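Local coordinates for protein peptide synthetase NRPS type II-PCP (Streptomyces verticillus, PDB 4NEO) that is a free-standing peptidyl carrier protein of a type II nonribosomal peptide synthetase, a small helical domain of the phosphopantetheine-attachment family, at residues D32-H37 / R74-M79. Numbering follows the deposited sequence. Where two conformers were deposited one is given.
Sequences DSVGPH and RTVAGM
P36 and A77 bring the irregular 32-37 loop against the first turn of helix 76-86, where A77 N donates to P36 O at 2.8 Å in a nearly straight bond (169°) that meets a carbonyl lone pair in plane. The helix start thus receives a backbone acceptor from a distant loop, since amides of a first turn have no carbonyl of the preceding turn to bind. T75, the N-cap, serves the next amide: its OG1 lies between the backbone N and the carbonyl carbon (chi1 66°) and accepts from G78 N at 2.9 Å. A short beta-branched residue suits this place, because the hydroxyl reaches the helix end while CG2 rests 3.5 Å from H37 O. A third first-turn amide, V76 N, gives its hydrogen to a water that in turn donates to G35 O, so direct and water-mediated bonds together tie the loop to the helix end. A second water joins T75 OG1 to H37 ND1 at the edge of the imidazole, in its plane.

Apolar contacts fill in around these bonds. The small methyl of A77 lets the loop come close: its CB lies 4.1 Å from P36 CB and 3.5 Å from H37 CE1, approaching the ring obliquely. P36 CB also lies over one face of that ring, near its rim. Deeper in, V34 CG1, anti to the backbone N (chi1 155°), meets V76 CG2 at 3.8 Å, two branched side chains suited to a buried site.

Around this junction, V76 also packs on E18 and W25 of helix 7-28, while M79, on the same helical turn, reaches W25 and helix 67-73; the contact itself joins the long loop after helix 7-28 to the start of the last helix of this all-helical carrier fold.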
loop_
_atom_site.group_PDB
_atom_site.type_symbol
_atom_site.label_atom_id
_atom_site.label_comp_id
_atom_site.label_asym_id
_atom_site.label_seq_id
_atom_site.Cartn_x
_atom_site.Cartn_y
_atom_site.Cartn_z
ATOM N N ASP A 32 2.932 -14.438 5.102
ATOM C CA ASP A 32 3.391 -14.903 3.805
ATOM C C ASP A 32 2.841 -13.990 2.726
ATOM O O ASP A 32 3.494 -13.727 1.732
ATOM C CB ASP A 32 2.963 -16.348 3.570
ATOM C CG ASP A 32 3.665 -17.325 4.514
ATOM O OD1 ASP A 32 4.519 -16.885 5.318
ATOM O OD2 ASP A 32 3.361 -18.533 4.449
ATOM N N SER A 33 1.628 -13.516 2.944
ATOM C CA SER A 33 1.038 -12.536 2.060
ATOM C C SER A 33 -0.169 -11.890 2.718
ATOM O O SER A 33 -0.684 -12.350 3.755
ATOM C CB SER A 33 0.585 -13.162 0.757
ATOM O OG SER A 33 -0.424 -14.119 1.045
ATOM N N VAL A 34 -0.592 -10.817 2.074
ATOM C CA VAL A 34 -1.694 -10.007 2.527
ATOM C C VAL A 34 -2.607 -9.777 1.305
ATOM O O VAL A 34 -2.121 -9.434 0.206
ATOM C CB VAL A 34 -1.138 -8.683 3.050
ATOM C CG1 VAL A 34 -2.173 -7.592 2.966
ATOM C CG2 VAL A 34 -0.639 -8.881 4.480
ATOM N N GLY A 35 -3.907 -9.980 1.501
ATOM C CA GLY A 35 -4.909 -9.701 0.439
ATOM C C GLY A 35 -5.150 -8.176 0.193
ATOM O O GLY A 35 -4.971 -7.366 1.095
ATOM N N PRO A 36 -5.553 -7.808 -1.027
ATOM C CA PRO A 36 -5.748 -6.403 -1.377
ATOM C C PRO A 36 -6.804 -5.638 -0.536
ATOM O O PRO A 36 -6.686 -4.422 -0.416
ATOM C CB PRO A 36 -6.131 -6.455 -2.861
ATOM C CG PRO A 36 -6.670 -7.824 -3.104
ATOM C CD PRO A 36 -6.171 -8.729 -2.010
ATOM N N HIS A 37 -7.780 -6.338 0.054
ATOM C CA HIS A 37 -8.891 -5.700 0.759
ATOM C C HIS A 37 -8.945 -5.995 2.229
ATOM O O HIS A 37 -9.961 -5.685 2.875
ATOM C CB HIS A 37 -10.221 -6.048 0.087
ATOM C CG HIS A 37 -10.216 -5.692 -1.342
ATOM N ND1 HIS A 37 -10.141 -4.384 -1.761
ATOM C CD2 HIS A 37 -10.151 -6.454 -2.449
ATOM C CE1 HIS A 37 -10.038 -4.358 -3.081
ATOM N NE2 HIS A 37 -10.031 -5.599 -3.523
ATOM N N ARG A 74 -6.669 2.146 4.693
ATOM C CA ARG A 74 -6.657 0.940 5.509
ATOM C C ARG A 74 -6.567 -0.393 4.766
ATOM O O ARG A 74 -6.551 -1.419 5.424
ATOM C CB ARG A 74 -7.873 0.889 6.442
ATOM C CG ARG A 74 -8.210 2.202 7.110
ATOM C CD ARG A 74 -8.671 2.026 8.516
ATOM N NE ARG A 74 -7.587 2.268 9.482
ATOM C CZ ARG A 74 -7.207 1.419 10.441
ATOM N NH1 ARG A 74 -7.784 0.216 10.545
ATOM N NH2 ARG A 74 -6.238 1.763 11.306
ATOM N N THR A 75 -6.582 -0.418 3.436
ATOM C CA THR A 75 -6.326 -1.647 2.686
ATOM C C THR A 75 -5.175 -1.402 1.731
ATOM O O THR A 75 -4.830 -0.235 1.409
ATOM C CB THR A 75 -7.529 -2.164 1.922
ATOM O OG1 THR A 75 -7.882 -1.245 0.869
ATOM C CG2 THR A 75 -8.713 -2.375 2.879
ATOM N N VAL A 76 -4.559 -2.487 1.282
ATOM C CA VAL A 76 -3.514 -2.376 0.295
ATOM C C VAL A 76 -4.088 -1.763 -0.995
ATOM O O VAL A 76 -3.447 -0.887 -1.588
ATOM C CB VAL A 76 -2.933 -3.755 -0.043
ATOM C CG1 VAL A 76 -2.197 -3.748 -1.378
ATOM C CG2 VAL A 76 -2.061 -4.300 1.095
ATOM N N ALA A 77 -5.248 -2.258 -1.464
ATOM C CA ALA A 77 -5.859 -1.696 -2.717
ATOM C C ALA A 77 -6.215 -0.189 -2.599
ATOM O O ALA A 77 -6.037 0.570 -3.549
ATOM C CB ALA A 77 -7.088 -2.469 -3.128
ATOM N N GLY A 78 -6.747 0.193 -1.443
ATOM C CA GLY A 78 -7.111 1.568 -1.136
ATOM C C GLY A 78 -5.879 2.444 -1.156
ATOM O O GLY A 78 -5.879 3.478 -1.794
HETATM N N MSE A 79 -4.817 1.991 -0.493
HETATM C CA MSE A 79 -3.573 2.736 -0.428
HETATM C C MSE A 79 -2.979 2.883 -1.783
HETATM O O MSE A 79 -2.480 3.966 -2.143
HETATM C CB MSE A 79 -2.616 2.106 0.564
HETATM C CG MSE A 79 -1.288 2.876 0.668
HETATM SE SE MSE A 79 -0.200 2.048 2.120
HETATM C CE MSE A 79 1.036 3.529 2.217
HETATM O O HOH W 1 -4.983 -5.034 2.520
HETATM O O HOH W 2 -10.258 -1.927 -0.358
#